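Long-range contacts in adhesion G-protein coupled receptor G6 (Danio rerio, PDB 6V55), which acts as an adhesion G-protein-coupled receptor linked to myelination, with a calcium-binding, multidomain extracellular region that is probably involved in regulating its signalling: residues A[36-41]-A[110-115]; A[116-121]-A[269-274]; A[148-153]-A[209-214]. All coordinates share one frame; numbering follows the deposited sequence.

Contact 1: residues A[36-41]-A[110-115]; sequences QAPAGF and YKQVAV
Pro38 O takes one bond from within the two segments: Phe41 N donates to it at 3.1 Å and closes a type I beta turn over Ala39 and Gly40. That turn brings Phe41 antiparallel to Ala114 as a non-hydrogen-bonded pair, so between residues 36-41 and 110-115 the work is done by side-chain packing. Gln112 and Phe41 carry most of the contact. Gln112 CG lies beside the backbone N, anti to the carbonyl carbon (chi1 -67°), and the extended chain beyond it lays the amide against the start of the turn. There CD touches Ala37 CB at 3.8 Å, while OE1 comes to 3.6 Å from Pro38 CD, the proline and the glutamine crossing at about a right angle. NE2 stops 3.7 Å from Gln36 O, a contact without a bond. Further along, the CD2-CE2 side of the Phe41 ring leans on the backbone and methyl of Ala114, with CE2 3.7 Å from Ala114 CB; a chi1 of -68° puts the ring there. At the far end Val115 CG1, in the crowded position between its own N and carbonyl carbon (chi1 48°), packs 3.3 Å from Gly40 O. Ala37 O is bonded by Asn89 ND2 from outside the pair. The arrangement belongs to the beta sandwich of the CUB domain: a tight turn carries the chain from strand 30-36 in one sheet to strand 41-51 in the other, and the end of strand 105-114 packs against it.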
ATOM      1  N   GLN A  36      -3.796   6.677 -12.312  1.00 45.94           N
ATOM      2  CA  GLN A  36      -4.104   6.466 -13.720  1.00 45.40           C
ATOM      3  C   GLN A  36      -3.671   7.656 -14.559  1.00 50.64           C
ATOM      4  O   GLN A  36      -3.999   8.806 -14.245  1.00 54.18           O
ATOM      5  CB  GLN A  36      -5.582   6.194 -13.940  1.00 44.02           C
ATOM      6  CG  GLN A  36      -5.840   5.622 -15.307  1.00 48.78           C
ATOM      7  CD  GLN A  36      -7.134   4.867 -15.373  1.00 52.38           C
ATOM      8  OE1 GLN A  36      -7.279   3.931 -16.167  1.00 55.18           O
ATOM      9  NE2 GLN A  36      -8.087   5.252 -14.522  1.00 52.27           N
ATOM     10  N   ALA A  37      -2.937   7.364 -15.620  1.00 50.84           N
ATOM     11  CA  ALA A  37      -2.460   8.287 -16.627  1.00 51.53           C
ATOM     12  C   ALA A  37      -3.173   8.010 -17.953  1.00 56.02           C
ATOM     13  O   ALA A  37      -3.713   6.914 -18.152  1.00 56.53           O
ATOM     14  CB  ALA A  37      -0.938   8.121 -16.779  1.00 48.44           C
ATOM     15  N   PRO A  38      -3.208   8.998 -18.907  1.00 57.88           N
ATOM     16  CA  PRO A  38      -3.745   8.698 -20.249  1.00 58.15           C
ATOM     17  C   PRO A  38      -2.842   7.773 -21.062  1.00 61.83           C
ATOM     18  O   PRO A  38      -1.735   7.434 -20.622  1.00 64.44           O
ATOM     19  CB  PRO A  38      -3.858  10.080 -20.902  1.00 57.03           C
ATOM     20  CG  PRO A  38      -2.910  10.954 -20.121  1.00 55.73           C
ATOM     21  CD  PRO A  38      -2.989  10.450 -18.728  1.00 56.70           C
ATOM     22  N   ALA A  39      -3.281   7.429 -22.283  1.00 61.18           N
ATOM     23  CA  ALA A  39      -2.808   6.238 -22.996  1.00 57.29           C
ATOM     24  C   ALA A  39      -1.347   6.299 -23.439  1.00 54.28           C
ATOM     25  O   ALA A  39      -0.754   5.242 -23.690  1.00 54.91           O
ATOM     26  CB  ALA A  39      -3.692   5.977 -24.218  1.00 55.05           C
ATOM     27  N   GLY A  40      -0.741   7.484 -23.506  1.00 51.63           N
ATOM     28  CA  GLY A  40       0.642   7.558 -23.954  1.00 53.11           C
ATOM     29  C   GLY A  40       1.657   7.789 -22.853  1.00 54.51           C
ATOM     30  O   GLY A  40       2.797   8.190 -23.115  1.00 52.89           O
ATOM     31  N   PHE A  41       1.253   7.539 -21.608  1.00 54.37           N
ATOM     32  CA  PHE A  41       2.062   7.867 -20.444  1.00 47.42           C
ATOM     33  C   PHE A  41       2.198   6.635 -19.558  1.00 38.25           C
ATOM     34  O   PHE A  41       1.392   5.709 -19.626  1.00 34.81           O
ATOM     35  CB  PHE A  41       1.447   9.048 -19.671  1.00 47.35           C
ATOM     36  CG  PHE A  41       1.516  10.356 -20.418  1.00 50.47           C
ATOM     37  CD1 PHE A  41       0.513  10.730 -21.309  1.00 53.53           C
ATOM     38  CD2 PHE A  41       2.589  11.214 -20.224  1.00 52.67           C
ATOM     39  CE1 PHE A  41       0.591  11.934 -22.004  1.00 56.95           C
ATOM     40  CE2 PHE A  41       2.698  12.411 -20.920  1.00 54.99           C
ATOM     41  CZ  PHE A  41       1.693  12.779 -21.806  1.00 57.63           C
ATOM     42  N   TYR A 110       4.030  10.615  -6.917  1.00 31.13           N
ATOM     43  CA  TYR A 110       3.742  10.036  -8.219  1.00 32.77           C
ATOM     44  C   TYR A 110       3.883  11.087  -9.312  1.00 41.09           C
ATOM     45  O   TYR A 110       3.739  12.288  -9.079  1.00 47.46           O
ATOM     46  CB  TYR A 110       2.348   9.411  -8.268  1.00 34.89           C
ATOM     47  CG  TYR A 110       1.166  10.341  -8.080  1.00 38.00           C
ATOM     48  CD1 TYR A 110       0.729  10.677  -6.803  1.00 38.18           C
ATOM     49  CD2 TYR A 110       0.445  10.828  -9.179  1.00 41.03           C
ATOM     50  CE1 TYR A 110      -0.363  11.496  -6.610  1.00 42.39           C
ATOM     51  CE2 TYR A 110      -0.663  11.654  -8.996  1.00 45.31           C
ATOM     52  CZ  TYR A 110      -1.057  11.988  -7.699  1.00 47.52           C
ATOM     53  OH  TYR A 110      -2.150  12.805  -7.473  1.00 52.37           O
ATOM     54  N   LYS A 111       4.146  10.603 -10.523  1.00 42.62           N
ATOM     55  CA  LYS A 111       4.568  11.435 -11.639  1.00 43.24           C
ATOM     56  C   LYS A 111       4.137  10.746 -12.927  1.00 44.27           C
ATOM     57  O   LYS A 111       4.379   9.543 -13.090  1.00 43.15           O
ATOM     58  CB  LYS A 111       6.089  11.621 -11.596  1.00 43.13           C
ATOM     59  CG  LYS A 111       6.641  12.855 -12.260  1.00 47.38           C
ATOM     60  CD  LYS A 111       8.057  12.581 -12.775  1.00 50.08           C
ATOM     61  CE  LYS A 111       9.073  13.623 -12.297  1.00 48.48           C
ATOM     62  NZ  LYS A 111      10.443  13.220 -12.727  1.00 48.62           N
ATOM     63  N   GLN A 112       3.469  11.489 -13.815  1.00 44.76           N
ATOM     64  CA  GLN A 112       3.135  11.002 -15.153  1.00 44.31           C
ATOM     65  C   GLN A 112       4.326  11.237 -16.084  1.00 49.01           C
ATOM     66  O   GLN A 112       4.751  12.382 -16.292  1.00 52.50           O
ATOM     67  CB  GLN A 112       1.892  11.698 -15.697  1.00 40.47           C
ATOM     68  CG  GLN A 112       0.621  11.369 -14.960  1.00 43.40           C
ATOM     69  CD  GLN A 112      -0.625  11.792 -15.735  1.00 49.84           C
ATOM     70  OE1 GLN A 112      -0.532  12.238 -16.885  1.00 53.31           O
ATOM     71  NE2 GLN A 112      -1.802  11.633 -15.116  1.00 49.76           N
ATOM     72  N   VAL A 113       4.864  10.152 -16.633  1.00 44.84           N
ATOM     73  CA  VAL A 113       6.053  10.179 -17.473  1.00 42.90           C
ATOM     74  C   VAL A 113       5.658   9.653 -18.844  1.00 46.54           C
ATOM     75  O   VAL A 113       5.036   8.586 -18.943  1.00 44.91           O
ATOM     76  CB  VAL A 113       7.196   9.341 -16.864  1.00 37.73           C
ATOM     77  CG1 VAL A 113       8.380   9.202 -17.847  1.00 37.91           C
ATOM     78  CG2 VAL A 113       7.658   9.947 -15.542  1.00 30.12           C
ATOM     79  N   ALA A 114       5.985  10.415 -19.890  1.00 49.33           N
ATOM     80  CA  ALA A 114       5.752   9.949 -21.250  1.00 46.66           C
ATOM     81  C   ALA A 114       6.707   8.815 -21.580  1.00 42.81           C
ATOM     82  O   ALA A 114       7.856   8.811 -21.126  1.00 39.50           O
ATOM     83  CB  ALA A 114       5.908  11.102 -22.240  1.00 45.73           C
ATOM     84  N   VAL A 115       6.194   7.815 -22.306  1.00 46.52           N
ATOM     85  CA  VAL A 115       7.058   6.793 -22.883  1.00 55.13           C
ATOM     86  C   VAL A 115       8.007   7.487 -23.859  1.00 56.33           C
ATOM     87  O   VAL A 115       7.610   8.428 -24.569  1.00 55.78           O
ATOM     88  CB  VAL A 115       6.202   5.681 -23.529  1.00 59.63           C
ATOM     89  CG1 VAL A 115       5.128   6.259 -24.408  1.00 62.01           C
ATOM     90  CG2 VAL A 115       7.029   4.689 -24.342  1.00 62.10           C
TER

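Contact 2: residues A[116-121]-A[269-274]; sequences TLRNQK and FIYNFR
Phe269, poorly ordered, brings its CB loosely toward Lys121 CB. Ile270 offers its backbone: Lys121 CA makes a CA-H...O contact with Ile270 O at 3.4 Å, while the isoleucine side chain turns to the other side of the strand, onto Phe150 and Ile152. Tyr271 carries most of the contact. With CG anti to the backbone N, the ring reaches across to the short 3-10 turn at 117-118, where the hydroxyl OH donates to Arg118 O at 2.8 Å, in the carbonyl plane and on a lone pair. Gln120 O lies at the ring's edge, 3.2 Å from CD2. Lys121, its chain bent at chi2, folds over one face and sets NZ 4.3 Å from the centroid of the Tyr271 ring, only 11° off the normal, a cation-pi interaction; Asn272 CB lies over the opposite face, and Trp299 also meets this ring. An alanine here removes the hydroxyl bond to Arg118 O and the ring under Lys121, and would probably loosen the turn against the strand. Strand 268-276 belongs to the antiparallel sandwich of the pentraxin-family domain, so the segment running in from the CUB side is moored directly to a sheet strand. Asn272, with a positive phi, turns OD1 to Arg118 NH1 at 2.7 Å, but the bond is weak (125° at the hydrogen) and the two flat groups stand nearly perpendicular; Asp298 holds Arg118 NH2 more firmly, by a salt bridge, and Cys290 O takes Asn272 ND2. Arg274 bends at chi3 so that NE binds Asn272 O at 3.2 Å, almost straight (168°). Arg118 NH1 and Arg274 NE lie 4.3 Å apart, two like charges close together.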
ATOM      1  N   THR A 116       9.296   7.129 -23.780  1.00 53.36           N
ATOM      2  CA  THR A 116      10.342   7.665 -24.642  1.00 48.22           C
ATOM      3  C   THR A 116      10.035   7.427 -26.129  1.00 49.48           C
ATOM      4  O   THR A 116       9.294   6.506 -26.521  1.00 45.56           O
ATOM      5  CB  THR A 116      11.705   7.032 -24.317  1.00 43.22           C
ATOM      6  OG1 THR A 116      11.681   5.630 -24.631  1.00 44.47           O
ATOM      7  CG2 THR A 116      12.062   7.186 -22.867  1.00 39.42           C
ATOM      8  N   LEU A 117      10.593   8.315 -26.955  1.00 50.51           N
ATOM      9  CA  LEU A 117      10.482   8.177 -28.395  1.00 42.50           C
ATOM     10  C   LEU A 117      11.218   6.953 -28.918  1.00 38.95           C
ATOM     11  O   LEU A 117      10.793   6.390 -29.934  1.00 42.27           O
ATOM     12  CB  LEU A 117      10.998   9.443 -29.065  1.00 41.31           C
ATOM     13  CG  LEU A 117      10.418   9.824 -30.428  1.00 41.78           C
ATOM     14  CD1 LEU A 117       8.933   9.487 -30.543  1.00 37.00           C
ATOM     15  CD2 LEU A 117      10.650  11.308 -30.789  1.00 41.67           C
ATOM     16  N   ARG A 118      12.247   6.475 -28.206  1.00 35.30           N
ATOM     17  CA  ARG A 118      12.981   5.281 -28.609  1.00 43.77           C
ATOM     18  C   ARG A 118      12.269   3.969 -28.286  1.00 49.22           C
ATOM     19  O   ARG A 118      12.838   2.900 -28.539  1.00 52.36           O
ATOM     20  CB  ARG A 118      14.363   5.288 -27.967  1.00 46.81           C
ATOM     21  CG  ARG A 118      15.358   6.129 -28.728  1.00 44.61           C
ATOM     22  CD  ARG A 118      16.745   5.913 -28.182  1.00 46.50           C
ATOM     23  NE  ARG A 118      17.318   7.173 -27.731  1.00 51.42           N
ATOM     24  CZ  ARG A 118      18.063   7.972 -28.486  1.00 54.29           C
ATOM     25  NH1 ARG A 118      18.344   7.645 -29.743  1.00 53.03           N
ATOM     26  NH2 ARG A 118      18.531   9.099 -27.974  1.00 57.76           N
ATOM     27  N   ASN A 119      11.068   4.018 -27.714  1.00 50.08           N
ATOM     28  CA  ASN A 119      10.172   2.874 -27.638  1.00 47.83           C
ATOM     29  C   ASN A 119       9.026   3.011 -28.618  1.00 51.14           C
ATOM     30  O   ASN A 119       7.999   2.352 -28.450  1.00 58.46           O
ATOM     31  CB  ASN A 119       9.610   2.711 -26.218  1.00 43.16           C
ATOM     32  CG  ASN A 119      10.613   2.094 -25.264  1.00 40.66           C
ATOM     33  OD1 ASN A 119      11.145   0.998 -25.522  1.00 44.00           O
ATOM     34  ND2 ASN A 119      10.893   2.794 -24.161  1.00 30.92           N
ATOM     35  N   GLN A 120       9.147   3.893 -29.606  1.00 48.60           N
ATOM     36  CA  GLN A 120       8.058   4.163 -30.535  1.00 48.54           C
ATOM     37  C   GLN A 120       8.572   4.234 -31.970  1.00 46.07           C
ATOM     38  O   GLN A 120       9.666   4.736 -32.229  1.00 46.54           O
ATOM     39  CB  GLN A 120       7.330   5.480 -30.177  1.00 48.24           C
ATOM     40  CG  GLN A 120       6.551   5.458 -28.871  1.00 49.52           C
ATOM     41  CD  GLN A 120       6.185   6.830 -28.402  1.00 55.02           C
ATOM     42  OE1 GLN A 120       7.023   7.727 -28.403  1.00 57.82           O
ATOM     43  NE2 GLN A 120       4.934   7.011 -27.977  1.00 55.91           N
ATOM     44  N   LYS A 121       7.772   3.733 -32.896  1.00 42.43           N
ATOM     45  CA  LYS A 121       7.979   3.889 -34.327  1.00 43.48           C
ATOM     46  C   LYS A 121       6.933   4.887 -34.814  1.00 41.06           C
ATOM     47  O   LYS A 121       5.978   5.195 -34.096  1.00 37.48           O
ATOM     48  CB  LYS A 121       7.866   2.529 -35.042  1.00 47.30           C
ATOM     49  CG  LYS A 121       9.143   1.633 -34.931  1.00 51.14           C
ATOM     50  CD  LYS A 121       9.243   0.822 -33.604  1.00 49.76           C
ATOM     51  CE  LYS A 121      10.557   0.026 -33.447  1.00 46.35           C
ATOM     52  NZ  LYS A 121      10.871  -0.269 -32.007  1.00 42.09           N
ATOM     53  N   PHE A 269       6.986   3.073 -41.582  1.00 63.18           N
ATOM     54  CA  PHE A 269       7.485   3.366 -40.242  1.00 65.76           C
ATOM     55  C   PHE A 269       8.907   3.925 -40.288  1.00 62.51           C
ATOM     56  O   PHE A 269       9.721   3.507 -41.114  1.00 62.65           O
ATOM     57  CB  PHE A 269       7.526   2.099 -39.372  1.00 72.45           C
ATOM     58  CG  PHE A 269       6.198   1.490 -39.044  1.00 81.22           C
ATOM     59  CD1 PHE A 269       6.151   0.150 -38.654  1.00 81.11           C
ATOM     60  CD2 PHE A 269       5.022   2.233 -39.074  1.00 85.16           C
ATOM     61  CE1 PHE A 269       4.965  -0.446 -38.314  1.00 81.32           C
ATOM     62  CE2 PHE A 269       3.817   1.641 -38.743  1.00 84.97           C
ATOM     63  CZ  PHE A 269       3.791   0.294 -38.354  1.00 83.54           C
ATOM     64  N   ILE A 270       9.224   4.832 -39.350  1.00 58.97           N
ATOM     65  CA  ILE A 270      10.594   5.281 -39.094  1.00 50.17           C
ATOM     66  C   ILE A 270      10.871   5.259 -37.589  1.00 42.96           C
ATOM     67  O   ILE A 270       9.960   5.290 -36.754  1.00 43.61           O
ATOM     68  CB  ILE A 270      10.878   6.679 -39.701  1.00 45.30           C
ATOM     69  CG1 ILE A 270      12.344   6.842 -40.142  1.00 47.42           C
ATOM     70  CG2 ILE A 270      10.386   7.789 -38.800  1.00 40.58           C
ATOM     71  CD1 ILE A 270      12.657   8.162 -40.819  1.00 47.44           C
ATOM     72  N   TYR A 271      12.156   5.153 -37.248  1.00 38.08           N
ATOM     73  CA  TYR A 271      12.570   4.956 -35.864  1.00 36.48           C
ATOM     74  C   TYR A 271      13.981   5.496 -35.713  1.00 31.58           C
ATOM     75  O   TYR A 271      14.798   5.320 -36.617  1.00 35.11           O
ATOM     76  CB  TYR A 271      12.510   3.463 -35.462  1.00 35.54           C
ATOM     77  CG  TYR A 271      13.133   3.116 -34.121  1.00 34.62           C
ATOM     78  CD1 TYR A 271      14.286   2.310 -34.030  1.00 36.33           C
ATOM     79  CD2 TYR A 271      12.566   3.585 -32.950  1.00 31.73           C
ATOM     80  CE1 TYR A 271      14.856   1.997 -32.772  1.00 37.49           C
ATOM     81  CE2 TYR A 271      13.111   3.288 -31.706  1.00 34.01           C
ATOM     82  CZ  TYR A 271      14.258   2.497 -31.612  1.00 38.78           C
ATOM     83  OH  TYR A 271      14.801   2.214 -30.359  1.00 42.19           O
ATOM     84  N   ASN A 272      14.234   6.169 -34.579  1.00 29.99           N
ATOM     85  CA  ASN A 272      15.569   6.599 -34.122  1.00 33.86           C
ATOM     86  C   ASN A 272      16.247   7.607 -35.068  1.00 37.95           C
ATOM     87  O   ASN A 272      17.450   7.524 -35.345  1.00 38.65           O
ATOM     88  CB  ASN A 272      16.481   5.403 -33.827  1.00 31.68           C
ATOM     89  CG  ASN A 272      17.391   5.669 -32.654  1.00 30.78           C
ATOM     90  OD1 ASN A 272      17.163   6.609 -31.885  1.00 33.36           O
ATOM     91  ND2 ASN A 272      18.438   4.867 -32.516  1.00 29.96           N
ATOM     92  N   PHE A 273      15.474   8.602 -35.521  1.00 36.18           N
ATOM     93  CA  PHE A 273      15.989   9.628 -36.425  1.00 39.30           C
ATOM     94  C   PHE A 273      16.863  10.608 -35.646  1.00 34.64           C
ATOM     95  O   PHE A 273      16.382  11.298 -34.737  1.00 28.93           O
ATOM     96  CB  PHE A 273      14.842  10.367 -37.118  1.00 42.89           C
ATOM     97  CG  PHE A 273      15.280  11.254 -38.270  1.00 42.82           C
ATOM     98  CD1 PHE A 273      15.622  12.598 -38.061  1.00 41.70           C
ATOM     99  CD2 PHE A 273      15.306  10.758 -39.555  1.00 42.82           C
ATOM    100  CE1 PHE A 273      16.021  13.404 -39.106  1.00 41.38           C
ATOM    101  CE2 PHE A 273      15.696  11.570 -40.612  1.00 44.84           C
ATOM    102  CZ  PHE A 273      16.052  12.896 -40.384  1.00 41.63           C
ATOM    103  N   ARG A 274      18.136  10.690 -36.025  1.00 31.68           N
ATOM    104  CA  ARG A 274      19.106  11.541 -35.351  1.00 34.17           C
ATOM    105  C   ARG A 274      19.956  12.278 -36.387  1.00 33.81           C
ATOM    106  O   ARG A 274      20.129  11.816 -37.515  1.00 30.51           O
ATOM    107  CB  ARG A 274      20.008  10.728 -34.398  1.00 33.07           C
ATOM    108  CG  ARG A 274      19.302   9.947 -33.273  1.00 31.73           C
ATOM    109  CD  ARG A 274      20.159   8.783 -32.769  1.00 33.77           C
ATOM    110  NE  ARG A 274      20.110   7.614 -33.648  1.00 36.66           N
ATOM    111  CZ  ARG A 274      21.020   6.636 -33.647  1.00 35.09           C
ATOM    112  NH1 ARG A 274      22.058   6.693 -32.809  1.00 30.59           N
ATOM    113  NH2 ARG A 274      20.900   5.608 -34.495  1.00 32.98           N
TER

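Contact 3: residues A[148-153]-A[209-214]; sequences VCFEIA and KPLCLT
Backbone bonds come first. Strands 148-153 and 209-214 run antiparallel, their axes 4.6 Å apart at the closest and 144° between directions, and three hydrogen-bonded pairs line up between them: Val148 with Leu213, Phe150 with Leu211, Ile152 with Lys209. The first pair is the tightest, Leu213 N reaching Val148 O at 2.8 Å, nearly straight (171°) and close to the C=O axis. The ladder slackens toward the other end, where Ile152 N donates to Lys209 O from above the carbonyl plane and the return bond from Lys209 N to Ile152 O is weak at 3.4 Å. Between these rungs CA-H...O contacts fill in, such as Cys149 CA to Leu211 O at 3.3 Å.

Apolar packing covers most of the face that carries Val148, Phe150, Ile152, Leu211, Leu213 and Lys209. Val148 CG1 lies alongside Leu213 CB at 3.8 Å. Phe150, whose CG takes the crowded position between N and carbonyl carbon (chi1 45°), runs beside Leu211 and brings CZ to its CD2 at 4.0 Å. Phe177 of strand 173-180 touches Phe150, Leu211 and Leu213, so this face is the one turned to the second sheet of the pentraxin-family sandwich. At the charged end of this face Lys209 sends its amine away to salt bridges with Glu227 and Asp203.

The opposite face is mixed. Cys149 SG and Cys212 SG sit 3.5 Å apart, in contact but not joined by a disulfide, and Leu288 and Trp276 pack on Cys149. Glu151 lies side by side with Pro210, touching it through CG and the carboxylate.

Main-chain bonds set the register; the side chains sort into a core face, apolar apart from Lys209 at its end, and one where thiols, proline and carboxylate meet without polar bonds.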
ATOM      1  N   VAL A 148      23.240  11.803 -40.702  1.00 32.32           N
ATOM      2  CA  VAL A 148      21.861  11.483 -40.350  1.00 34.98           C
ATOM      3  C   VAL A 148      21.723   9.964 -40.333  1.00 33.86           C
ATOM      4  O   VAL A 148      22.188   9.289 -41.255  1.00 32.12           O
ATOM      5  CB  VAL A 148      20.839  12.165 -41.294  1.00 32.51           C
ATOM      6  CG1 VAL A 148      21.211  12.026 -42.764  1.00 39.78           C
ATOM      7  CG2 VAL A 148      19.419  11.650 -41.073  1.00 32.23           C
ATOM      8  N   CYS A 149      21.159   9.421 -39.244  1.00 36.36           N
ATOM      9  CA  CYS A 149      20.838   8.001 -39.151  1.00 38.00           C
ATOM     10  C   CYS A 149      19.395   7.803 -38.736  1.00 39.92           C
ATOM     11  O   CYS A 149      18.867   8.530 -37.890  1.00 43.87           O
ATOM     12  CB  CYS A 149      21.696   7.249 -38.138  1.00 44.25           C
ATOM     13  SG  CYS A 149      23.396   7.745 -38.075  1.00 56.20           S
ATOM     14  N   PHE A 150      18.786   6.773 -39.290  1.00 39.63           N
ATOM     15  CA  PHE A 150      17.444   6.390 -38.898  1.00 41.40           C
ATOM     16  C   PHE A 150      17.308   4.903 -39.169  1.00 43.17           C
ATOM     17  O   PHE A 150      18.204   4.274 -39.738  1.00 44.62           O
ATOM     18  CB  PHE A 150      16.367   7.218 -39.632  1.00 42.50           C
ATOM     19  CG  PHE A 150      16.604   7.374 -41.108  1.00 43.04           C
ATOM     20  CD1 PHE A 150      17.309   8.469 -41.609  1.00 42.74           C
ATOM     21  CD2 PHE A 150      16.094   6.440 -41.997  1.00 43.71           C
ATOM     22  CE1 PHE A 150      17.531   8.603 -42.965  1.00 43.79           C
ATOM     23  CE2 PHE A 150      16.300   6.568 -43.351  1.00 44.81           C
ATOM     24  CZ  PHE A 150      17.027   7.652 -43.838  1.00 46.44           C
ATOM     25  N   GLU A 151      16.193   4.338 -38.717  1.00 42.63           N
ATOM     26  CA  GLU A 151      15.787   2.989 -39.077  1.00 41.53           C
ATOM     27  C   GLU A 151      14.493   3.125 -39.867  1.00 38.95           C
ATOM     28  O   GLU A 151      13.572   3.821 -39.425  1.00 38.79           O
ATOM     29  CB  GLU A 151      15.622   2.100 -37.833  1.00 43.71           C
ATOM     30  CG  GLU A 151      16.849   2.090 -36.887  1.00 50.00           C
ATOM     31  CD  GLU A 151      17.098   0.740 -36.174  1.00 54.77           C
ATOM     32  OE1 GLU A 151      18.001   0.685 -35.295  1.00 52.31           O
ATOM     33  OE2 GLU A 151      16.395  -0.258 -36.485  1.00 57.55           O
ATOM     34  N   ILE A 152      14.446   2.521 -41.053  1.00 35.10           N
ATOM     35  CA  ILE A 152      13.342   2.730 -41.982  1.00 37.46           C
ATOM     36  C   ILE A 152      12.709   1.374 -42.299  1.00 44.15           C
ATOM     37  O   ILE A 152      13.394   0.340 -42.269  1.00 44.72           O
ATOM     38  CB  ILE A 152      13.826   3.487 -43.253  1.00 36.23           C
ATOM     39  CG1 ILE A 152      12.664   4.034 -44.101  1.00 38.36           C
ATOM     40  CG2 ILE A 152      14.784   2.665 -44.088  1.00 32.17           C
ATOM     41  CD1 ILE A 152      11.716   4.920 -43.320  1.00 38.20           C
ATOM     42  N   ALA A 153      11.386   1.375 -42.512  1.00 45.54           N
ATOM     43  CA  ALA A 153      10.626   0.193 -42.909  1.00 44.31           C
ATOM     44  C   ALA A 153       9.311   0.615 -43.562  1.00 49.99           C
ATOM     45  O   ALA A 153       8.691   1.607 -43.167  1.00 50.33           O
ATOM     46  CB  ALA A 153      10.342  -0.758 -41.734  1.00 35.67           C
ATOM     47  N   LYS A 209      15.615  -1.583 -40.610  1.00 59.35           N
ATOM     48  CA  LYS A 209      17.045  -1.726 -40.715  1.00 52.10           C
ATOM     49  C   LYS A 209      17.647  -0.334 -40.585  1.00 42.85           C
ATOM     50  O   LYS A 209      17.060   0.645 -41.085  1.00 35.48           O
ATOM     51  CB  LYS A 209      17.474  -2.386 -42.033  1.00 51.86           C
ATOM     52  CG  LYS A 209      18.049  -3.795 -41.866  1.00 50.31           C
ATOM     53  CD  LYS A 209      18.691  -4.284 -43.161  1.00 50.33           C
ATOM     54  CE  LYS A 209      17.653  -4.439 -44.275  1.00 48.15           C
ATOM     55  NZ  LYS A 209      18.236  -5.019 -45.530  1.00 42.94           N
ATOM     56  N   PRO A 210      18.772  -0.205 -39.876  1.00 41.45           N
ATOM     57  CA  PRO A 210      19.431   1.099 -39.756  1.00 44.93           C
ATOM     58  C   PRO A 210      20.168   1.508 -41.027  1.00 46.05           C
ATOM     59  O   PRO A 210      20.645   0.678 -41.807  1.00 43.24           O
ATOM     60  CB  PRO A 210      20.407   0.892 -38.584  1.00 42.91           C
ATOM     61  CG  PRO A 210      20.685  -0.578 -38.564  1.00 36.87           C
ATOM     62  CD  PRO A 210      19.418  -1.233 -39.030  1.00 36.92           C
ATOM     63  N   LEU A 211      20.244   2.827 -41.221  1.00 49.47           N
ATOM     64  CA  LEU A 211      20.821   3.451 -42.407  1.00 49.88           C
ATOM     65  C   LEU A 211      21.380   4.812 -42.017  1.00 56.15           C
ATOM     66  O   LEU A 211      20.644   5.649 -41.484  1.00 58.88           O
ATOM     67  CB  LEU A 211      19.772   3.619 -43.517  1.00 42.94           C
ATOM     68  CG  LEU A 211      20.236   4.501 -44.688  1.00 38.17           C
ATOM     69  CD1 LEU A 211      21.433   3.869 -45.412  1.00 33.82           C
ATOM     70  CD2 LEU A 211      19.101   4.795 -45.674  1.00 36.63           C
ATOM     71  N   CYS A 212      22.659   5.041 -42.318  1.00 57.98           N
ATOM     72  CA  CYS A 212      23.338   6.298 -42.032  1.00 55.81           C
ATOM     73  C   CYS A 212      23.776   6.958 -43.326  1.00 51.35           C
ATOM     74  O   CYS A 212      24.267   6.288 -44.238  1.00 54.52           O
ATOM     75  CB  CYS A 212      24.565   6.100 -41.160  1.00 59.61           C
ATOM     76  SG  CYS A 212      24.327   4.855 -39.904  1.00 68.50           S
ATOM     77  N   LEU A 213      23.590   8.272 -43.404  1.00 45.53           N
ATOM     78  CA  LEU A 213      24.049   9.073 -44.528  1.00 40.74           C
ATOM     79  C   LEU A 213      24.964  10.158 -43.987  1.00 40.55           C
ATOM     80  O   LEU A 213      24.605  10.830 -43.018  1.00 40.59           O
ATOM     81  CB  LEU A 213      22.860   9.678 -45.284  1.00 34.31           C
ATOM     82  CG  LEU A 213      21.796   8.656 -45.726  1.00 38.59           C
ATOM     83  CD1 LEU A 213      20.562   9.326 -46.269  1.00 34.64           C
ATOM     84  CD2 LEU A 213      22.369   7.678 -46.768  1.00 40.20           C
ATOM     85  N   THR A 214      26.163  10.303 -44.571  1.00 39.35           N
ATOM     86  CA  THR A 214      27.071  11.394 -44.217  1.00 35.43           C
ATOM     87  C   THR A 214      27.364  12.244 -45.448  1.00 35.16           C
ATOM     88  O   THR A 214      27.170  11.811 -46.587  1.00 36.05           O
ATOM     89  CB  THR A 214      28.417  10.920 -43.583  1.00 34.08           C
ATOM     90  OG1 THR A 214      29.339  10.476 -44.598  1.00 34.61           O
ATOM     91  CG2 THR A 214      28.209   9.828 -42.528  1.00 33.34           C
TER

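How the contacts relate
Followed from the N terminus, the chain first closes contact 1, a loop of 68 residues that ties the turn between strands 30-36 and 41-51 to the end of strand 105-114 in the CUB domain. The very next residue opens contact 2, which is not shut until strand 268-276, so the two are in series and meet where Val115 packs on Gln120. Contact 3 opens and closes within the span of contact 2, pairing strands 145-154 and 209-216. Because strand 145-154 is also the neighbour of strand 268-276, contacts 2 and 3 share one sheet, joined by a probable hydrogen bond between Tyr271 O and Glu151 N. No contacts cross.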